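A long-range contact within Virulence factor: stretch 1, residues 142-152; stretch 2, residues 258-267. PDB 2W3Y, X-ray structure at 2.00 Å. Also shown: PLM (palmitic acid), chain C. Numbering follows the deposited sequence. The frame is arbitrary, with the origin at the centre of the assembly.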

ATOM      1  N   THR A 142       5.390 -15.512   8.778  1.00 25.79           N
ATOM      2  CA  THR A 142       5.331 -15.419  10.250  1.00 25.27           C
ATOM      3  C   THR A 142       5.770 -14.064  10.790  1.00 25.03           C
ATOM      4  O   THR A 142       5.272 -13.635  11.839  1.00 25.09           O
ATOM      5  N   GLY A 143       6.708 -13.410  10.095  1.00 24.57           N
ATOM      6  CA  GLY A 143       7.130 -12.046  10.433  1.00 23.85           C
ATOM      7  C   GLY A 143       6.013 -11.017  10.296  1.00 23.86           C
ATOM      8  O   GLY A 143       5.773 -10.226  11.212  1.00 24.32           O
ATOM      9  N   PHE A 144       5.335 -11.014   9.150  1.00 24.42           N
ATOM     10  CA  PHE A 144       4.150 -10.163   8.956  1.00 23.14           C
ATOM     11  C   PHE A 144       3.054 -10.508   9.984  1.00 22.83           C
ATOM     12  O   PHE A 144       2.408  -9.604  10.531  1.00 22.51           O
ATOM     13  N   ALA A 145       2.849 -11.805  10.248  1.00 21.98           N
ATOM     14  CA  ALA A 145       1.858 -12.237  11.245  1.00 22.06           C
ATOM     15  C   ALA A 145       2.096 -11.628  12.629  1.00 22.00           C
ATOM     16  O   ALA A 145       1.137 -11.192  13.284  1.00 21.80           O
ATOM     17  N   THR A 146       3.358 -11.603  13.073  1.00 21.64           N
ATOM     18  CA  THR A 146       3.730 -10.933  14.322  1.00 21.49           C
ATOM     19  C   THR A 146       3.467  -9.423  14.249  1.00 21.51           C
ATOM     20  O   THR A 146       2.926  -8.834  15.194  1.00 21.25           O
ATOM     21  N   PHE A 147       3.839  -8.794  13.137  1.00 21.80           N
ATOM     22  CA  PHE A 147       3.567  -7.359  12.988  1.00 22.03           C
ATOM     23  C   PHE A 147       2.064  -7.043  13.135  1.00 22.29           C
ATOM     24  O   PHE A 147       1.676  -6.114  13.861  1.00 21.67           O
ATOM     25  N   LEU A 148       1.238  -7.806  12.420  1.00 22.73           N
ATOM     26  CA  LEU A 148      -0.190  -7.516  12.296  1.00 24.06           C
ATOM     27  C   LEU A 148      -0.885  -7.774  13.620  1.00 25.05           C
ATOM     28  O   LEU A 148      -1.771  -7.012  14.033  1.00 24.55           O
ATOM     29  N   GLN A 149      -0.455  -8.840  14.298  1.00 25.45           N
ATOM     30  CA  GLN A 149      -0.995  -9.198  15.596  1.00 26.64           C
ATOM     31  C   GLN A 149      -0.785  -8.071  16.612  1.00 26.94           C
ATOM     32  O   GLN A 149      -1.743  -7.650  17.309  1.00 26.49           O
ATOM     33  N   ASN A 150       0.452  -7.572  16.678  1.00 26.64           N
ATOM     34  CA  ASN A 150       0.794  -6.490  17.591  1.00 26.86           C
ATOM     35  C   ASN A 150       0.096  -5.185  17.209  1.00 26.74           C
ATOM     36  O   ASN A 150      -0.404  -4.479  18.085  1.00 26.84           O
ATOM     37  N   PHE A 151       0.057  -4.880  15.909  1.00 26.07           N
ATOM     38  CA  PHE A 151      -0.648  -3.695  15.432  1.00 25.94           C
ATOM     39  C   PHE A 151      -2.156  -3.785  15.733  1.00 26.15           C
ATOM     40  O   PHE A 151      -2.793  -2.776  16.040  1.00 25.08           O
ATOM     41  N   GLY A 152      -2.706  -4.994  15.632  1.00 26.48           N
ATOM     42  CA  GLY A 152      -4.127  -5.236  15.914  1.00 27.81           C
ATOM     43  C   GLY A 152      -4.587  -4.758  17.289  1.00 28.16           C
ATOM     44  O   GLY A 152      -5.740  -4.362  17.451  1.00 28.32           O
ATOM     45  N   ALA A 258       6.170   5.768  10.238  1.00 29.46           N
ATOM     46  CA  ALA A 258       4.803   5.585  10.762  1.00 29.30           C
ATOM     47  C   ALA A 258       4.660   4.359  11.685  1.00 29.18           C
ATOM     48  O   ALA A 258       5.309   3.332  11.491  1.00 28.40           O
ATOM     49  N   ASP A 259       3.787   4.481  12.679  1.00 29.39           N
ATOM     50  CA  ASP A 259       3.463   3.388  13.586  1.00 29.65           C
ATOM     51  C   ASP A 259       2.824   2.187  12.860  1.00 28.02           C
ATOM     52  O   ASP A 259       2.967   1.050  13.310  1.00 28.76           O
ATOM     53  N   SER A 260       2.164   2.427  11.726  1.00 25.61           N
ATOM     54  CA  SER A 260       1.544   1.345  10.941  1.00 23.72           C
ATOM     55  C   SER A 260       2.436   0.720   9.851  1.00 23.40           C
ATOM     56  O   SER A 260       1.942  -0.035   9.012  1.00 22.96           O
ATOM     57  N   TYR A 261       3.725   1.035   9.842  1.00 22.25           N
ATOM     58  CA  TYR A 261       4.607   0.605   8.744  1.00 22.90           C
ATOM     59  C   TYR A 261       5.199  -0.783   8.948  1.00 22.55           C
ATOM     60  O   TYR A 261       5.587  -1.132  10.054  1.00 22.37           O
ATOM     61  N   PHE A 262       5.263  -1.552   7.862  1.00 23.04           N
ATOM     62  CA  PHE A 262       5.958  -2.836   7.819  1.00 23.77           C
ATOM     63  C   PHE A 262       6.530  -3.036   6.419  1.00 23.74           C
ATOM     64  O   PHE A 262       5.905  -2.656   5.429  1.00 23.74           O
ATOM     65  N   ASP A 263       7.713  -3.631   6.345  1.00 23.62           N
ATOM     66  CA  ASP A 263       8.259  -4.104   5.080  1.00 25.19           C
ATOM     67  C   ASP A 263       8.849  -5.487   5.278  1.00 25.32           C
ATOM     68  O   ASP A 263       9.262  -5.837   6.382  1.00 25.36           O
ATOM     69  N   ASP A 264       8.894  -6.276   4.205  1.00 26.08           N
ATOM     70  CA  ASP A 264       9.545  -7.573   4.254  1.00 26.20           C
ATOM     71  C   ASP A 264       9.872  -8.052   2.849  1.00 26.53           C
ATOM     72  O   ASP A 264       9.295  -7.570   1.857  1.00 26.13           O
ATOM     73  N   ILE A 265      10.852  -8.948   2.771  1.00 26.41           N
ATOM     74  CA  ILE A 265      11.058  -9.782   1.595  1.00 26.82           C
ATOM     75  C   ILE A 265      10.493 -11.146   1.932  1.00 26.81           C
ATOM     76  O   ILE A 265      11.033 -11.880   2.779  1.00 27.92           O
ATOM     77  N   PHE A 266       9.371 -11.480   1.303  1.00 26.98           N
ATOM     78  CA  PHE A 266       8.738 -12.768   1.525  1.00 26.37           C
ATOM     79  C   PHE A 266       9.433 -13.806   0.650  1.00 26.71           C
ATOM     80  O   PHE A 266       9.750 -13.527  -0.510  1.00 26.63           O
ATOM     81  N   ASN A 267       9.653 -14.992   1.205  1.00 26.50           N
ATOM     82  CA  ASN A 267      10.347 -16.070   0.502  1.00 27.43           C
ATOM     83  C   ASN A 267       9.411 -17.186   0.063  1.00 27.15           C
ATOM     84  O   ASN A 267       8.386 -17.439   0.717  1.00 27.30           O
TER

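The centre of this contact is aromatic. Phe147, on the helix, and Phe262, on the strand, both point toward the opposing stretch, and both are in the t rotamer at chi1. Phe262 CB sits over one face of the Phe147 ring, 3.6 Å from its centroid and almost on the ring normal, a CH-pi contact. The two ring planes lie near parallel but are slid apart, so the rings barely overlap. Instead, the Phe262 ring reaches past to the helix: its CD1 is 3.5 Å from Phe147 CB, and its CZ lies against the backbone, 3.6 Å from Phe144 CA and 3.9 Å from Gly143 C.

Phe144 leaves the helix sideways, with chi1 t. Its CD1 lies 3.7 Å from Phe262 CD2, which approaches the edge of the Phe144 ring. Phe266, chi1 m, also starts sideways, but its end comes nearer to the helix. Its CZ meets Phe144 CB at 3.9 Å.

Toward the turn at Ala258 to Tyr261, Phe147 packs against backbone: CE1 is 3.4 Å from Tyr261 O, and CZ is 3.5 Å from Ser260 O. One helical turn on, Phe151, also t, points toward the turn. Its CZ is 3.5 Å from Ser260 CB, and its CE1 is 3.8 Å from Asp259 O. Ser260 is in the p rotamer; its OG is hydrogen-bonded elsewhere in the structure.

No direct hydrogen bond joins the stretches. At the polar edge, Asp264, chi1 t, points toward the helix and is linked to it by water 1. The water donates to Asp264 OD2 (2.7 Å from the water O) and accepts from Phe144 N (3.0 Å from the water O). Asp264 OD1 takes a weak bond from Ile265 N at 3.0 Å. The palmitic acid touches Leu148, not the strand: PLM C3 is 3.7 Å from Leu148 CG.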

ATOM      1  CB  THR A 142       6.147 -16.536  10.976  1.00 25.07           C
ATOM      2  OG1 THR A 142       7.522 -16.466  10.572  1.00 24.97           O
ATOM      3  CG2 THR A 142       5.568 -17.913  10.682  1.00 26.10           C
ATOM      4  CB  PHE A 144       3.623 -10.284   7.524  1.00 23.39           C
ATOM      5  CG  PHE A 144       2.349  -9.519   7.275  1.00 23.52           C
ATOM      6  CD1 PHE A 144       2.361  -8.127   7.200  1.00 25.58           C
ATOM      7  CD2 PHE A 144       1.136 -10.183   7.121  1.00 23.49           C
ATOM      8  CE1 PHE A 144       1.173  -7.407   6.973  1.00 25.62           C
ATOM      9  CE2 PHE A 144      -0.060  -9.466   6.899  1.00 24.87           C
ATOM     10  CZ  PHE A 144      -0.025  -8.071   6.817  1.00 22.64           C
ATOM     11  CB  ALA A 145       1.745 -13.777  11.325  1.00 22.12           C
ATOM     12  CB  THR A 146       5.217 -11.219  14.752  1.00 21.68           C
ATOM     13  OG1 THR A 146       5.382 -12.622  14.994  1.00 22.57           O
ATOM     14  CG2 THR A 146       5.588 -10.461  16.016  1.00 19.91           C
ATOM     15  CB  PHE A 147       4.049  -6.826  11.629  1.00 22.60           C
ATOM     16  CG  PHE A 147       3.407  -5.516  11.258  1.00 23.04           C
ATOM     17  CD1 PHE A 147       3.857  -4.327  11.833  1.00 23.03           C
ATOM     18  CD2 PHE A 147       2.304  -5.481  10.390  1.00 24.76           C
ATOM     19  CE1 PHE A 147       3.248  -3.111  11.532  1.00 22.37           C
ATOM     20  CE2 PHE A 147       1.676  -4.264  10.094  1.00 23.11           C
ATOM     21  CZ  PHE A 147       2.150  -3.090  10.670  1.00 22.18           C
ATOM     22  CB  LEU A 148      -0.826  -8.334  11.160  1.00 24.17           C
ATOM     23  CG  LEU A 148      -2.208  -7.913  10.649  1.00 24.32           C
ATOM     24  CD1 LEU A 148      -2.173  -6.566   9.907  1.00 23.35           C
ATOM     25  CD2 LEU A 148      -2.838  -9.014   9.795  1.00 24.46           C
ATOM     26  CB  GLN A 149      -0.391 -10.532  16.067  1.00 26.75           C
ATOM     27  CG  GLN A 149      -0.789 -10.957  17.459  1.00 30.72           C
ATOM     28  CD  GLN A 149      -0.477 -12.418  17.717  1.00 35.17           C
ATOM     29  OE1 GLN A 149       0.670 -12.872  17.569  1.00 37.96           O
ATOM     30  NE2 GLN A 149      -1.498 -13.167  18.104  1.00 36.78           N
ATOM     31  CB  ASN A 150       2.304  -6.276  17.663  1.00 27.40           C
ATOM     32  CG  ASN A 150       3.034  -7.462  18.281  1.00 29.57           C
ATOM     33  OD1 ASN A 150       2.441  -8.281  18.993  1.00 30.92           O
ATOM     34  ND2 ASN A 150       4.324  -7.561  18.004  1.00 30.21           N
ATOM     35  CB  PHE A 151      -0.408  -3.447  13.944  1.00 25.86           C
ATOM     36  CG  PHE A 151      -0.933  -2.115  13.475  1.00 27.07           C
ATOM     37  CD1 PHE A 151      -0.279  -0.933  13.827  1.00 27.30           C
ATOM     38  CD2 PHE A 151      -2.100  -2.038  12.724  1.00 27.33           C
ATOM     39  CE1 PHE A 151      -0.775   0.307  13.418  1.00 28.45           C
ATOM     40  CE2 PHE A 151      -2.601  -0.785  12.299  1.00 28.85           C
ATOM     41  CZ  PHE A 151      -1.936   0.375  12.645  1.00 26.72           C
ATOM     42  CB  ALA A 258       3.789   5.513   9.607  1.00 29.46           C
ATOM     43  CB  ASP A 259       2.548   3.886  14.724  1.00 31.35           C
ATOM     44  CG  ASP A 259       3.125   5.094  15.457  1.00 35.03           C
ATOM     45  OD1 ASP A 259       3.762   4.876  16.509  1.00 38.03           O
ATOM     46  OD2 ASP A 259       2.963   6.250  14.973  1.00 38.85           O
ATOM     47  CB  SER A 260       0.253   1.850  10.274  1.00 24.08           C
ATOM     48  OG  SER A 260       0.547   2.829   9.273  1.00 21.08           O
ATOM     49  CB  TYR A 261       5.756   1.607   8.553  1.00 22.77           C
ATOM     50  CG  TYR A 261       6.781   1.201   7.504  1.00 23.27           C
ATOM     51  CD1 TYR A 261       6.535   1.395   6.144  1.00 21.94           C
ATOM     52  CD2 TYR A 261       8.009   0.633   7.884  1.00 23.49           C
ATOM     53  CE1 TYR A 261       7.499   1.027   5.169  1.00 22.94           C
ATOM     54  CE2 TYR A 261       8.957   0.266   6.934  1.00 24.78           C
ATOM     55  CZ  TYR A 261       8.703   0.467   5.589  1.00 24.36           C
ATOM     56  OH  TYR A 261       9.661   0.103   4.675  1.00 26.74           O
ATOM     57  CB  PHE A 262       4.995  -3.984   8.146  1.00 23.74           C
ATOM     58  CG  PHE A 262       5.632  -5.366   8.108  1.00 25.28           C
ATOM     59  CD1 PHE A 262       6.388  -5.832   9.186  1.00 24.93           C
ATOM     60  CD2 PHE A 262       5.463  -6.196   6.998  1.00 25.88           C
ATOM     61  CE1 PHE A 262       6.977  -7.117   9.154  1.00 26.64           C
ATOM     62  CE2 PHE A 262       6.039  -7.487   6.958  1.00 26.54           C
ATOM     63  CZ  PHE A 262       6.804  -7.938   8.032  1.00 24.03           C
ATOM     64  CB  ASP A 263       9.338  -3.163   4.549  1.00 25.63           C
ATOM     65  CG  ASP A 263      10.619  -3.238   5.368  1.00 29.19           C
ATOM     66  OD1 ASP A 263      10.619  -2.693   6.489  1.00 32.22           O
ATOM     67  OD2 ASP A 263      11.611  -3.850   4.899  1.00 31.80           O
ATOM     68  CB  ASP A 264       8.652  -8.598   4.977  1.00 26.61           C
ATOM     69  CG  ASP A 264       9.459  -9.715   5.670  1.00 28.74           C
ATOM     70  OD1 ASP A 264      10.724  -9.682   5.647  1.00 29.71           O
ATOM     71  OD2 ASP A 264       8.814 -10.633   6.236  1.00 30.92           O
ATOM     72  CB  ILE A 265      12.565  -9.870   1.157  1.00 26.71           C
ATOM     73  CG1 ILE A 265      13.090  -8.473   0.808  1.00 27.34           C
ATOM     74  CG2 ILE A 265      12.729 -10.823  -0.033  1.00 25.21           C
ATOM     75  CD1 ILE A 265      14.611  -8.353   0.725  1.00 27.98           C
ATOM     76  CB  PHE A 266       7.256 -12.701   1.176  1.00 26.36           C
ATOM     77  CG  PHE A 266       6.449 -11.862   2.118  1.00 26.18           C
ATOM     78  CD1 PHE A 266       6.038 -12.368   3.346  1.00 25.62           C
ATOM     79  CD2 PHE A 266       6.108 -10.557   1.780  1.00 26.44           C
ATOM     80  CE1 PHE A 266       5.283 -11.600   4.217  1.00 26.67           C
ATOM     81  CE2 PHE A 266       5.343  -9.770   2.646  1.00 27.05           C
ATOM     82  CZ  PHE A 266       4.934 -10.291   3.863  1.00 27.88           C
ATOM     83  CB  ASN A 267      11.471 -16.649   1.375  1.00 28.21           C
ATOM     84  CG  ASN A 267      12.514 -15.603   1.752  1.00 29.30           C
ATOM     85  OD1 ASN A 267      13.066 -14.918   0.886  1.00 31.66           O
ATOM     86  ND2 ASN A 267      12.776 -15.467   3.049  1.00 30.34           N
TER
HETATM   87  C1  PLM C1278      -4.673  -9.720  14.013  1.00 40.12           C
HETATM   88  O2  PLM C1278      -4.947  -9.896  15.229  1.00 38.78           O
HETATM   89  C2  PLM C1278      -5.692  -9.075  13.081  1.00 40.54           C
HETATM   90  C3  PLM C1278      -5.310  -7.665  12.639  1.00 40.99           C
HETATM   91  C4  PLM C1278      -6.360  -7.012  11.736  1.00 41.08           C
HETATM   92  C5  PLM C1278      -6.311  -7.528  10.298  1.00 41.48           C
HETATM   93  C6  PLM C1278      -7.649  -7.381   9.574  1.00 41.63           C
HETATM   94  C7  PLM C1278      -7.475  -7.493   8.061  1.00 42.45           C
HETATM   95  C8  PLM C1278      -8.727  -8.012   7.344  1.00 42.31           C
HETATM   96  C9  PLM C1278      -9.377  -6.872   6.561  1.00 43.95           C
HETATM   97  CA  PLM C1278      -9.296  -7.028   5.047  1.00 43.76           C
HETATM   98  CB  PLM C1278      -8.407  -5.961   4.419  1.00 43.42           C
HETATM   99  CC  PLM C1278      -7.853  -6.453   3.091  1.00 42.37           C
HETATM  100  CD  PLM C1278      -6.391  -6.073   2.906  1.00 42.06           C
HETATM  101  CE  PLM C1278      -6.231  -5.217   1.659  1.00 41.91           C
HETATM  102  CF  PLM C1278      -4.787  -5.188   1.177  1.00 41.75           C
HETATM  103  O   HOH W   1       6.872 -12.312   6.944  1.00 25.21           O